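Local coordinates for SJCHGC06286 protein (Schistosoma japonicum, PDB 3QBR), which probably binds the BH domains of partner proteins as a member of the Bcl-2 family of apoptosis regulators, at residues A[17-21]-A[164-170]; A[56-61]-A[170-174]; A[91-97]-A[135-141]; A[106-110]-A[125-129]. All coordinates share one frame; numbering follows the deposited sequence.

Contact 1 of 4, residues A[17-21]-A[164-170]; sequences FRLQT and INLHDGW
The carbonyl oxygen of I164, a residue whose side chain packs against F17, is gripped by two amides, H167 N within the following turn and G169 N just beyond it, at 2.8 Å and 2.9 Å from I164 O. This example shows how a Bcl-2 fold fastens its N-terminal helix, 17-31, to the chain end by way of a tightly turned connection. Residues 165-168 form a type I beta turn, and the sequence ending in Gly-Trp is consistent with the BH2 region of the family. The turn delivers W170 to the helix. There the indole lies almost parallel to the ring of F17, the planes 6° apart, but the two are slid so far that they barely overlap, with 4.8 Å between the centroid of F17 and that of the five-membered ring of W170. F17 gets there because its CG stands anti to the backbone N (chi1 -179°), which swings the phenyl toward the indole. I164 CD1 meets both rings: it touches F17 CZ at 3.4 Å, near the phenyl plane, and also lies above the rim of one indole face. On the helix side T21 presents CB to W170 CZ2 at 3.8 Å, while helix 119-137 supplies I122 against both I164 and W170. The polar margin is managed by Q20, whose extended chain runs past the indole in the opposite sense, NE2 reaching the indole edge. A water molecule completes the join, accepting a hydrogen bond from W170 N (3.1 Å to the water oxygen) and a weak one from Q20 NE2.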
loop_
_atom_site.group_PDB
_atom_site.type_symbol
_atom_site.label_atom_id
_atom_site.label_comp_id
_atom_site.label_asym_id
_atom_site.label_seq_id
_atom_site.Cartn_x
_atom_site.Cartn_y
_atom_site.Cartn_z
ATOM N N PHE A 17 11.789 6.677 -10.711
ATOM C CA PHE A 17 11.341 5.727 -9.693
ATOM C C PHE A 17 9.987 6.121 -9.109
ATOM O O PHE A 17 9.106 5.284 -8.960
ATOM C CB PHE A 17 12.405 5.538 -8.591
ATOM C CG PHE A 17 12.017 4.544 -7.518
ATOM C CD1 PHE A 17 12.297 3.192 -7.667
ATOM C CD2 PHE A 17 11.396 4.972 -6.348
ATOM C CE1 PHE A 17 11.939 2.263 -6.666
ATOM C CE2 PHE A 17 11.036 4.065 -5.338
ATOM C CZ PHE A 17 11.302 2.709 -5.498
ATOM N N ARG A 18 9.808 7.396 -8.805
ATOM C CA ARG A 18 8.533 7.825 -8.255
ATOM C C ARG A 18 7.385 7.532 -9.192
ATOM O O ARG A 18 6.277 7.276 -8.744
ATOM C CB ARG A 18 8.514 9.312 -7.941
ATOM C CG ARG A 18 7.246 9.714 -7.206
ATOM C CD ARG A 18 7.186 11.197 -6.895
ATOM N NE ARG A 18 7.564 11.979 -8.064
ATOM C CZ ARG A 18 8.735 12.594 -8.196
ATOM N NH1 ARG A 18 9.625 12.533 -7.212
ATOM N NH2 ARG A 18 9.012 13.273 -9.306
ATOM N N LEU A 19 7.634 7.596 -10.494
ATOM C CA LEU A 19 6.561 7.432 -11.475
ATOM C C LEU A 19 6.267 5.953 -11.685
ATOM O O LEU A 19 5.121 5.522 -11.816
ATOM C CB LEU A 19 6.991 8.048 -12.792
ATOM C CG LEU A 19 5.933 7.983 -13.886
ATOM C CD1 LEU A 19 4.597 8.556 -13.402
ATOM C CD2 LEU A 19 6.442 8.725 -15.101
ATOM N N GLN A 20 7.340 5.181 -11.729
ATOM C CA GLN A 20 7.245 3.742 -11.726
ATOM C C GLN A 20 6.441 3.274 -10.500
ATOM O O GLN A 20 5.469 2.535 -10.646
ATOM C CB GLN A 20 8.655 3.152 -11.738
ATOM C CG GLN A 20 8.761 1.688 -12.101
ATOM C CD GLN A 20 10.210 1.204 -12.114
ATOM O OE1 GLN A 20 11.074 1.824 -12.739
ATOM N NE2 GLN A 20 10.478 0.093 -11.426
ATOM N N THR A 21 6.803 3.722 -9.297
ATOM C CA THR A 21 6.163 3.165 -8.104
ATOM C C THR A 21 4.688 3.540 -8.043
ATOM O O THR A 21 3.834 2.756 -7.624
ATOM C CB THR A 21 6.872 3.544 -6.773
ATOM O OG1 THR A 21 6.288 4.724 -6.240
ATOM C CG2 THR A 21 8.349 3.768 -6.975
ATOM N N ILE A 164 15.589 -0.348 -2.180
ATOM C CA ILE A 164 14.970 -1.149 -3.241
ATOM C C ILE A 164 15.935 -1.407 -4.393
ATOM O O ILE A 164 16.043 -2.528 -4.899
ATOM C CB ILE A 164 13.656 -0.517 -3.775
ATOM C CG1 ILE A 164 12.596 -0.507 -2.677
ATOM C CG2 ILE A 164 13.142 -1.300 -4.966
ATOM C CD1 ILE A 164 11.373 0.343 -2.990
ATOM N N ASN A 165 16.638 -0.365 -4.809
ATOM C CA ASN A 165 17.560 -0.482 -5.936
ATOM C C ASN A 165 18.775 -1.340 -5.633
ATOM O O ASN A 165 19.409 -1.865 -6.546
ATOM C CB ASN A 165 17.943 0.900 -6.462
ATOM C CG ASN A 165 16.826 1.520 -7.265
ATOM O OD1 ASN A 165 16.191 0.838 -8.085
ATOM N ND2 ASN A 165 16.548 2.802 -7.019
ATOM N N LEU A 166 19.066 -1.507 -4.344
ATOM C CA LEU A 166 20.096 -2.439 -3.898
ATOM C C LEU A 166 19.638 -3.883 -4.039
ATOM O O LEU A 166 20.463 -4.814 -4.016
ATOM C CB LEU A 166 20.509 -2.160 -2.457
ATOM C CG LEU A 166 21.155 -0.795 -2.176
ATOM C CD1 LEU A 166 21.942 -0.845 -0.876
ATOM C CD2 LEU A 166 22.064 -0.317 -3.321
ATOM N N HIS A 167 18.324 -4.063 -4.196
ATOM C CA HIS A 167 17.735 -5.399 -4.309
ATOM C C HIS A 167 17.047 -5.672 -5.648
ATOM O O HIS A 167 16.034 -6.367 -5.702
ATOM C CB HIS A 167 16.751 -5.646 -3.172
ATOM C CG HIS A 167 17.367 -5.557 -1.812
ATOM N ND1 HIS A 167 17.600 -6.663 -1.032
ATOM C CD2 HIS A 167 17.785 -4.490 -1.094
ATOM C CE1 HIS A 167 18.138 -6.286 0.117
ATOM N NE2 HIS A 167 18.265 -4.975 0.100
ATOM N N ASP A 168 17.614 -5.128 -6.718
ATOM C CA ASP A 168 17.153 -5.386 -8.076
ATOM C C ASP A 168 15.923 -4.566 -8.396
ATOM O O ASP A 168 15.200 -4.881 -9.345
ATOM C CB ASP A 168 16.843 -6.860 -8.297
ATOM C CG ASP A 168 17.942 -7.756 -7.828
ATOM O OD1 ASP A 168 17.615 -8.856 -7.320
ATOM O OD2 ASP A 168 19.125 -7.363 -7.959
ATOM N N GLY A 169 15.684 -3.521 -7.608
ATOM C CA GLY A 169 14.521 -2.687 -7.824
ATOM C C GLY A 169 13.229 -3.393 -7.437
ATOM O O GLY A 169 13.214 -4.380 -6.693
ATOM N N TRP A 170 12.123 -2.881 -7.959
ATOM C CA TRP A 170 10.802 -3.407 -7.628
ATOM C C TRP A 170 10.680 -4.874 -7.969
ATOM O O TRP A 170 9.859 -5.567 -7.395
ATOM C CB TRP A 170 9.729 -2.609 -8.352
ATOM C CG TRP A 170 9.362 -1.358 -7.642
ATOM C CD1 TRP A 170 9.405 -0.078 -8.136
ATOM C CD2 TRP A 170 8.874 -1.254 -6.293
ATOM N NE1 TRP A 170 8.956 0.809 -7.182
ATOM C CE2 TRP A 170 8.635 0.114 -6.039
ATOM C CE3 TRP A 170 8.596 -2.193 -5.287
ATOM C CZ2 TRP A 170 8.147 0.577 -4.800
ATOM C CZ3 TRP A 170 8.104 -1.747 -4.077
ATOM C CH2 TRP A 170 7.892 -0.366 -3.834
HETATM O O HOH W 1 12.533 -0.418 -9.831
#

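Contact 2 of 4, residues A[56-61]-A[170-174]; sequences PNGQEI and WSGLI
I61 and I174 meet at about a right angle, I61 CG1 lying 3.9 Å from I174 CD1, and the contact is organised round this crossing. It illustrates how the first turn of a long helix in the Bcl-2 fold can be docked on a short C-terminal one: helix 58-79, whose sequence probably carries the BH3 region, is laid against the 3-10 turn at 170-171 and the start of helix 172-176. The two isoleucines share one conformation, CG1 beside the backbone N and CD1 extended, yet they are used differently. I61 splays its branches over four residues. Its CD1 pushes in over the backbone between W170 and S171, 3.6 Å from W170 C, and also rests on W170 CB; its CG2 turns inward to L173 CD1 at 3.9 Å, again crossing at roughly a right angle. I174 instead sends a single arm outward, its CD1 fitting against the aliphatic CB of E60 and that of N57. Because the E60 chain bends at chi2 (-41°), its carboxylate leaves this apolar patch to CB. Behind I61, L24 of helix 17-31 continues the packing, and W119 of helix 119-137 touches L173. The polar edge of the contact lies at N57, which, in a backbone conformation of positive phi, turns its amide toward S171. N57 ND2 donates to S171 OG at 3.0 Å, with an N-H...O angle of 159° and the oxygen close to the asparagine amide plane.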
loop_
_atom_site.group_PDB
_atom_site.type_symbol
_atom_site.label_atom_id
_atom_site.label_comp_id
_atom_site.label_asym_id
_atom_site.label_seq_id
_atom_site.Cartn_x
_atom_site.Cartn_y
_atom_site.Cartn_z
ATOM N N PRO A 56 8.918 -2.409 -15.798
ATOM C CA PRO A 56 9.540 -3.645 -16.287
ATOM C C PRO A 56 9.190 -4.837 -15.401
ATOM O O PRO A 56 9.389 -4.777 -14.190
ATOM C CB PRO A 56 11.040 -3.342 -16.230
ATOM C CG PRO A 56 11.135 -1.850 -16.150
ATOM C CD PRO A 56 9.902 -1.357 -15.482
ATOM N N ASN A 57 8.677 -5.907 -16.000
ATOM C CA ASN A 57 8.266 -7.077 -15.237
ATOM C C ASN A 57 6.992 -6.818 -14.479
ATOM O O ASN A 57 6.569 -7.638 -13.672
ATOM C CB ASN A 57 9.362 -7.479 -14.277
ATOM C CG ASN A 57 10.651 -7.761 -14.990
ATOM O OD1 ASN A 57 10.645 -8.064 -16.184
ATOM N ND2 ASN A 57 11.774 -7.657 -14.275
ATOM N N GLY A 58 6.389 -5.663 -14.755
ATOM C CA GLY A 58 5.163 -5.240 -14.110
ATOM C C GLY A 58 4.205 -6.366 -13.766
ATOM O O GLY A 58 3.689 -6.429 -12.651
ATOM N N GLN A 59 3.956 -7.262 -14.713
ATOM C CA GLN A 59 2.965 -8.305 -14.473
ATOM C C GLN A 59 3.452 -9.291 -13.428
ATOM O O GLN A 59 2.714 -9.647 -12.505
ATOM C CB GLN A 59 2.584 -9.029 -15.767
ATOM C CG GLN A 59 1.492 -8.329 -16.557
ATOM C CD GLN A 59 0.896 -9.213 -17.644
ATOM O OE1 GLN A 59 1.511 -10.198 -18.071
ATOM N NE2 GLN A 59 -0.310 -8.867 -18.098
ATOM N N GLU A 60 4.692 -9.740 -13.588
ATOM C CA GLU A 60 5.339 -10.583 -12.592
ATOM C C GLU A 60 5.322 -9.954 -11.177
ATOM O O GLU A 60 5.029 -10.627 -10.188
ATOM C CB GLU A 60 6.765 -10.911 -13.032
ATOM C CG GLU A 60 6.828 -12.093 -13.936
ATOM C CD GLU A 60 5.894 -13.196 -13.461
ATOM O OE1 GLU A 60 6.036 -13.643 -12.297
ATOM O OE2 GLU A 60 5.008 -13.611 -14.245
ATOM N N ILE A 61 5.594 -8.658 -11.105
ATOM C CA ILE A 61 5.633 -7.956 -9.839
ATOM C C ILE A 61 4.257 -7.895 -9.174
ATOM O O ILE A 61 4.150 -8.084 -7.969
ATOM C CB ILE A 61 6.209 -6.536 -10.012
ATOM C CG1 ILE A 61 7.681 -6.598 -10.442
ATOM C CG2 ILE A 61 6.033 -5.739 -8.730
ATOM C CD1 ILE A 61 8.291 -5.202 -10.705
ATOM N N TRP A 170 12.123 -2.881 -7.959
ATOM C CA TRP A 170 10.802 -3.407 -7.628
ATOM C C TRP A 170 10.680 -4.874 -7.969
ATOM O O TRP A 170 9.859 -5.567 -7.395
ATOM C CB TRP A 170 9.729 -2.609 -8.352
ATOM C CG TRP A 170 9.362 -1.358 -7.642
ATOM C CD1 TRP A 170 9.405 -0.078 -8.136
ATOM C CD2 TRP A 170 8.874 -1.254 -6.293
ATOM N NE1 TRP A 170 8.956 0.809 -7.182
ATOM C CE2 TRP A 170 8.635 0.114 -6.039
ATOM C CE3 TRP A 170 8.596 -2.193 -5.287
ATOM C CZ2 TRP A 170 8.147 0.577 -4.800
ATOM C CZ3 TRP A 170 8.104 -1.747 -4.077
ATOM C CH2 TRP A 170 7.892 -0.366 -3.834
ATOM N N SER A 171 11.503 -5.344 -8.902
ATOM C CA SER A 171 11.478 -6.755 -9.295
ATOM C C SER A 171 11.996 -7.673 -8.210
ATOM O O SER A 171 11.848 -8.876 -8.319
ATOM C CB SER A 171 12.296 -6.991 -10.562
ATOM O OG SER A 171 11.778 -6.248 -11.637
ATOM N N GLY A 172 12.627 -7.106 -7.183
ATOM C CA GLY A 172 13.034 -7.869 -6.016
ATOM C C GLY A 172 11.894 -8.749 -5.540
ATOM O O GLY A 172 12.080 -9.924 -5.182
ATOM N N LEU A 173 10.697 -8.173 -5.571
ATOM C CA LEU A 173 9.496 -8.859 -5.112
ATOM C C LEU A 173 9.309 -10.237 -5.783
ATOM O O LEU A 173 8.873 -11.208 -5.152
ATOM C CB LEU A 173 8.272 -7.952 -5.329
ATOM C CG LEU A 173 8.231 -6.706 -4.445
ATOM C CD1 LEU A 173 7.330 -5.655 -5.057
ATOM C CD2 LEU A 173 7.809 -7.050 -2.993
ATOM N N ILE A 174 9.637 -10.314 -7.064
ATOM C CA ILE A 174 9.421 -11.541 -7.804
ATOM C C ILE A 174 10.170 -12.679 -7.112
ATOM O O ILE A 174 9.571 -13.655 -6.654
ATOM C CB ILE A 174 9.862 -11.386 -9.259
ATOM C CG1 ILE A 174 9.003 -10.314 -9.942
ATOM C CG2 ILE A 174 9.762 -12.720 -9.974
ATOM C CD1 ILE A 174 9.452 -9.960 -11.333
#

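Contact 3 of 4, residues A[91-97]-A[135-141]; sequences IDSDKPV and RLSKHGH
Two histidines, H139 and H141, each turn ring NE2 onto the carbonyl of one of two successive residues, D92 and S93, and thereby pin an irregular loop to the end of a helix. The two bonds are equal in length but not in geometry. H141 NE2 reaches S93 O at 2.9 Å, nearly straight at 166°, with the oxygen in the imidazole plane and the donor approaching close to the C=O axis. H139 NE2 meets D92 O at 2.9 Å too, but is bent (133°), the donor standing well above the carbonyl plane. The H141 ring is covered on both faces: V97 CG1 sits over its centre, 3.5 Å from the centroid, in a CH-pi contact, and H139 O lies over the opposite face. Between the two histidines a Schellman motif ends helix 119-137, with G140 as its C-prime residue, H141 N bonding to L136 O and G140 N to S137 O. At the other end D92 and R135 form a salt bridge, D92 OD1 to R135 NE at 2.9 Å; as a hydrogen bond it is weak. The planes are 44° apart, and D92 OD2 lies over one face of the guanidinium. On the buried side of the polar bonds, I91 CG1 packs on L136 CD2 at 3.7 Å. The contact thus joins the 83-89/99-113 connection to the C-terminal end of helix 119-137, while H141 occupies the N-cap position before helix 142-159, which packs on L136 and V97 through A144.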
loop_
_atom_site.group_PDB
_atom_site.type_symbol
_atom_site.label_atom_id
_atom_site.label_comp_id
_atom_site.label_asym_id
_atom_site.label_seq_id
_atom_site.Cartn_x
_atom_site.Cartn_y
_atom_site.Cartn_z
ATOM N N ILE A 91 -12.432 7.843 8.194
ATOM C CA ILE A 91 -12.496 7.348 6.835
ATOM C C ILE A 91 -13.767 6.562 6.579
ATOM O O ILE A 91 -14.142 6.353 5.436
ATOM C CB ILE A 91 -11.275 6.470 6.533
ATOM C CG1 ILE A 91 -10.149 7.339 5.979
ATOM C CG2 ILE A 91 -11.626 5.350 5.567
ATOM C CD1 ILE A 91 -8.916 6.557 5.678
ATOM N N ASP A 92 -14.436 6.130 7.639
ATOM C CA ASP A 92 -15.691 5.409 7.477
ATOM C C ASP A 92 -16.897 6.339 7.429
ATOM O O ASP A 92 -18.040 5.891 7.289
ATOM C CB ASP A 92 -15.855 4.378 8.582
ATOM C CG ASP A 92 -14.981 3.178 8.367
ATOM O OD1 ASP A 92 -14.671 2.874 7.192
ATOM O OD2 ASP A 92 -14.598 2.544 9.367
ATOM N N SER A 93 -16.632 7.637 7.532
ATOM C CA SER A 93 -17.685 8.640 7.529
ATOM C C SER A 93 -18.193 8.927 6.120
ATOM O O SER A 93 -17.453 8.812 5.132
ATOM C CB SER A 93 -17.162 9.939 8.147
ATOM O OG SER A 93 -15.943 10.338 7.531
ATOM N N ASP A 94 -19.466 9.295 6.041
ATOM C CA ASP A 94 -20.020 9.919 4.852
ATOM C C ASP A 94 -19.456 11.338 4.812
ATOM O O ASP A 94 -19.674 12.099 3.871
ATOM C CB ASP A 94 -21.543 9.958 4.965
ATOM C CG ASP A 94 -22.209 10.530 3.735
ATOM O OD1 ASP A 94 -21.541 11.240 2.954
ATOM O OD2 ASP A 94 -23.414 10.273 3.547
ATOM N N LYS A 95 -18.719 11.682 5.858
ATOM C CA LYS A 95 -18.223 13.034 6.026
ATOM C C LYS A 95 -16.949 13.249 5.242
ATOM O O LYS A 95 -15.985 12.509 5.430
ATOM C CB LYS A 95 -17.954 13.312 7.504
ATOM C CG LYS A 95 -19.135 13.919 8.242
ATOM C CD LYS A 95 -18.684 14.613 9.521
ATOM C CE LYS A 95 -19.756 15.562 10.062
ATOM N NZ LYS A 95 -19.973 16.747 9.180
ATOM N N PRO A 96 -16.940 14.269 4.365
ATOM C CA PRO A 96 -15.730 14.636 3.625
ATOM C C PRO A 96 -14.508 14.536 4.531
ATOM O O PRO A 96 -14.506 15.100 5.631
ATOM C CB PRO A 96 -16.002 16.080 3.219
ATOM C CG PRO A 96 -17.474 16.101 3.010
ATOM C CD PRO A 96 -18.070 15.150 4.030
ATOM N N VAL A 97 -13.493 13.801 4.074
ATOM C CA VAL A 97 -12.359 13.467 4.911
ATOM C C VAL A 97 -11.362 14.620 4.952
ATOM O O VAL A 97 -11.258 15.409 4.004
ATOM C CB VAL A 97 -11.688 12.146 4.458
ATOM C CG1 VAL A 97 -12.739 11.045 4.314
ATOM C CG2 VAL A 97 -10.932 12.345 3.147
ATOM N N ARG A 135 -11.785 1.102 1.806
ATOM C CA ARG A 135 -12.733 1.632 2.786
ATOM C C ARG A 135 -13.122 3.050 2.435
ATOM O O ARG A 135 -14.252 3.456 2.649
ATOM C CB ARG A 135 -12.179 1.571 4.210
ATOM C CG ARG A 135 -12.028 0.157 4.727
ATOM C CD ARG A 135 -12.108 0.099 6.249
ATOM N NE ARG A 135 -13.469 0.295 6.750
ATOM C CZ ARG A 135 -13.985 -0.360 7.788
ATOM N NH1 ARG A 135 -13.262 -1.268 8.428
ATOM N NH2 ARG A 135 -15.230 -0.125 8.178
ATOM N N LEU A 136 -12.171 3.807 1.915
ATOM C CA LEU A 136 -12.435 5.156 1.436
ATOM C C LEU A 136 -13.450 5.164 0.293
ATOM O O LEU A 136 -14.215 6.110 0.122
ATOM C CB LEU A 136 -11.129 5.790 0.957
ATOM C CG LEU A 136 -10.274 6.463 2.029
ATOM C CD1 LEU A 136 -8.844 6.639 1.531
ATOM C CD2 LEU A 136 -10.891 7.809 2.424
ATOM N N SER A 137 -13.450 4.103 -0.496
ATOM C CA SER A 137 -14.236 4.093 -1.716
ATOM C C SER A 137 -15.693 3.669 -1.491
ATOM O O SER A 137 -16.557 3.942 -2.338
ATOM C CB SER A 137 -13.538 3.264 -2.803
ATOM O OG SER A 137 -13.589 1.893 -2.506
ATOM N N LYS A 138 -15.968 3.031 -0.352
ATOM C CA LYS A 138 -17.356 2.815 0.077
ATOM C C LYS A 138 -18.194 4.102 -0.022
ATOM O O LYS A 138 -19.354 4.047 -0.397
ATOM C CB LYS A 138 -17.444 2.233 1.500
ATOM C CG LYS A 138 -16.974 0.778 1.649
ATOM C CD LYS A 138 -17.771 -0.193 0.763
ATOM C CE LYS A 138 -17.278 -1.638 0.909
ATOM N NZ LYS A 138 -17.982 -2.603 -0.002
ATOM N N HIS A 139 -17.610 5.250 0.308
ATOM C CA HIS A 139 -18.318 6.520 0.222
ATOM C C HIS A 139 -17.732 7.436 -0.843
ATOM O O HIS A 139 -17.908 8.653 -0.784
ATOM C CB HIS A 139 -18.255 7.269 1.550
ATOM C CG HIS A 139 -18.754 6.480 2.713
ATOM N ND1 HIS A 139 -19.993 5.877 2.728
ATOM C CD2 HIS A 139 -18.189 6.208 3.912
ATOM C CE1 HIS A 139 -20.165 5.256 3.878
ATOM N NE2 HIS A 139 -19.087 5.444 4.617
ATOM N N GLY A 140 -17.023 6.869 -1.805
ATOM C CA GLY A 140 -16.505 7.678 -2.884
ATOM C C GLY A 140 -15.597 8.814 -2.477
ATOM O O GLY A 140 -15.752 9.925 -2.953
ATOM N N HIS A 141 -14.620 8.532 -1.625
ATOM C CA HIS A 141 -13.693 9.569 -1.204
ATOM C C HIS A 141 -12.532 9.643 -2.177
ATOM O O HIS A 141 -11.378 9.337 -1.845
ATOM C CB HIS A 141 -13.226 9.344 0.238
ATOM C CG HIS A 141 -14.300 9.559 1.259
ATOM N ND1 HIS A 141 -14.925 10.780 1.436
ATOM C CD2 HIS A 141 -14.879 8.713 2.149
ATOM C CE1 HIS A 141 -15.832 10.676 2.386
ATOM N NE2 HIS A 141 -15.826 9.431 2.838
HETATM O O HOH W 2 -13.952 13.035 1.159
#

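Contact 4 of 4, residues A[106-110]-A[125-129]; sequences YLEIL and MFAFL
Y106 and L129 pack closely here: the phenol oxygen Y106 OH rests 3.8 Å from L129 CD1, and L129 CB is equally near. The axes of the two helical segments stay 12.4 Å apart and run nearly antiparallel (152°), so long side chains must span the gap. Y106 does so because its CG is anti to the backbone N (chi1 -167°), carrying the ring across to the other helix; its hydroxyl is satisfied by a hydrogen bond to OG1 of T152 on helix 142-159. L110 CG covers the rim of one tyrosine face, and L110 CD2 reaches M125 CG at 4.1 Å, with F114 and L160 also touching M125. I109 crosses F128 at about a right angle and is as close, its CD1 3.9 Å from F128 CE2. Looser is the pair between, where F128 CD2 comes only to 4.3 Å from Y106 CE1, near the plane of the tyrosine ring. The I109 and F128 flank faces a chain of another protein, packing against its apolar side chains, and E108 OE1 hydrogen-bonds to that chain. Inner packing backing an outer flank that receives a partner is consistent with the hydrophobic BH3-binding groove of the Bcl-2 fold.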
loop_
_atom_site.group_PDB
_atom_site.type_symbol
_atom_site.label_atom_id
_atom_site.label_comp_id
_atom_site.label_asym_id
_atom_site.label_seq_id
_atom_site.Cartn_x
_atom_site.Cartn_y
_atom_site.Cartn_z
ATOM N N TYR A 106 -1.119 8.984 8.048
ATOM C CA TYR A 106 -0.544 8.045 7.085
ATOM C C TYR A 106 0.966 8.094 7.188
ATOM O O TYR A 106 1.626 7.060 7.311
ATOM C CB TYR A 106 -0.973 8.343 5.629
ATOM C CG TYR A 106 -0.643 7.198 4.699
ATOM C CD1 TYR A 106 -1.136 5.928 4.955
ATOM C CD2 TYR A 106 0.179 7.370 3.602
ATOM C CE1 TYR A 106 -0.834 4.861 4.149
ATOM C CE2 TYR A 106 0.481 6.296 2.758
ATOM C CZ TYR A 106 -0.028 5.047 3.051
ATOM O OH TYR A 106 0.251 3.953 2.269
ATOM N N LEU A 107 1.509 9.306 7.132
ATOM C CA LEU A 107 2.948 9.482 7.208
ATOM C C LEU A 107 3.549 8.921 8.508
ATOM O O LEU A 107 4.622 8.302 8.487
ATOM C CB LEU A 107 3.321 10.944 6.975
ATOM C CG LEU A 107 3.295 11.252 5.479
ATOM C CD1 LEU A 107 3.849 12.625 5.173
ATOM C CD2 LEU A 107 4.078 10.176 4.710
ATOM N N GLU A 108 2.845 9.113 9.621
ATOM C CA GLU A 108 3.291 8.582 10.896
ATOM C C GLU A 108 3.243 7.051 10.899
ATOM O O GLU A 108 4.094 6.392 11.503
ATOM C CB GLU A 108 2.425 9.128 12.039
ATOM C CG GLU A 108 2.682 10.593 12.410
ATOM C CD GLU A 108 1.795 11.085 13.568
ATOM O OE1 GLU A 108 1.079 10.266 14.196
ATOM O OE2 GLU A 108 1.814 12.301 13.847
ATOM N N ILE A 109 2.232 6.484 10.250
ATOM C CA ILE A 109 2.109 5.032 10.179
ATOM C C ILE A 109 3.216 4.401 9.326
ATOM O O ILE A 109 3.734 3.332 9.653
ATOM C CB ILE A 109 0.765 4.612 9.594
ATOM C CG1 ILE A 109 -0.377 5.170 10.437
ATOM C CG2 ILE A 109 0.687 3.091 9.487
ATOM C CD1 ILE A 109 -1.693 4.511 10.164
ATOM N N LEU A 110 3.586 5.059 8.245
ATOM C CA LEU A 110 4.651 4.595 7.391
ATOM C C LEU A 110 5.958 4.689 8.111
ATOM O O LEU A 110 6.704 3.752 8.167
ATOM C CB LEU A 110 4.715 5.447 6.144
ATOM C CG LEU A 110 3.584 5.285 5.154
ATOM C CD1 LEU A 110 3.901 5.969 3.893
ATOM C CD2 LEU A 110 3.348 3.861 4.888
ATOM N N MET A 125 2.927 -2.343 3.323
ATOM C CA MET A 125 2.498 -1.010 2.871
ATOM C C MET A 125 1.440 -1.083 1.745
ATOM O O MET A 125 0.469 -0.327 1.747
ATOM C CB MET A 125 3.709 -0.195 2.408
ATOM C CG MET A 125 3.379 1.151 1.798
ATOM S SD MET A 125 4.794 2.013 1.072
ATOM C CE MET A 125 5.481 0.745 0.027
ATOM N N PHE A 126 1.623 -1.997 0.793
ATOM C CA PHE A 126 0.607 -2.199 -0.230
ATOM C C PHE A 126 -0.677 -2.802 0.326
ATOM O O PHE A 126 -1.771 -2.422 -0.101
ATOM C CB PHE A 126 1.115 -3.080 -1.378
ATOM C CG PHE A 126 2.161 -2.415 -2.244
ATOM C CD1 PHE A 126 1.793 -1.705 -3.387
ATOM C CD2 PHE A 126 3.516 -2.501 -1.923
ATOM C CE1 PHE A 126 2.762 -1.082 -4.211
ATOM C CE2 PHE A 126 4.489 -1.885 -2.731
ATOM C CZ PHE A 126 4.110 -1.172 -3.887
ATOM N N ALA A 127 -0.563 -3.753 1.250
ATOM C CA ALA A 127 -1.766 -4.429 1.728
ATOM C C ALA A 127 -2.622 -3.449 2.528
ATOM O O ALA A 127 -3.870 -3.442 2.431
ATOM C CB ALA A 127 -1.425 -5.654 2.538
ATOM N N PHE A 128 -1.935 -2.588 3.276
ATOM C CA PHE A 128 -2.600 -1.582 4.082
ATOM C C PHE A 128 -3.201 -0.463 3.256
ATOM O O PHE A 128 -4.331 -0.041 3.505
ATOM C CB PHE A 128 -1.622 -0.967 5.069
ATOM C CG PHE A 128 -2.262 -0.057 6.083
ATOM C CD1 PHE A 128 -3.233 -0.530 6.947
ATOM C CD2 PHE A 128 -1.843 1.250 6.214
ATOM C CE1 PHE A 128 -3.800 0.313 7.908
ATOM C CE2 PHE A 128 -2.393 2.092 7.182
ATOM C CZ PHE A 128 -3.374 1.622 8.018
ATOM N N LEU A 129 -2.423 0.056 2.313
ATOM C CA LEU A 129 -2.920 1.078 1.376
ATOM C C LEU A 129 -4.195 0.586 0.663
ATOM O O LEU A 129 -5.171 1.321 0.540
ATOM C CB LEU A 129 -1.832 1.438 0.368
ATOM C CG LEU A 129 -2.153 2.342 -0.822
ATOM C CD1 LEU A 129 -2.375 3.823 -0.422
ATOM C CD2 LEU A 129 -1.016 2.198 -1.845
#

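In the fold
Along the chain the contacts interlock: 17-21 and 56-61 come first and their partners, 164-170 and 170-174, last, with contacts 3 and 4 formed in between. Contacts 1 and 2 share W170 and have centres about 10 Å apart, tying helices 17-31 and 58-79 to the C-terminal end. Contact 3 lies on the opposite side of the molecule, about 31 Å from either centre to centre. Contact 4, about 7 Å from the chain's centre, is joined to the first pair by W170 CZ3 touching F126 CE2 at 3.9 Å and shares helix 119-137 with contact 3. That helix runs through the all-helical bundle as its common core, as in other Bcl-2 proteins.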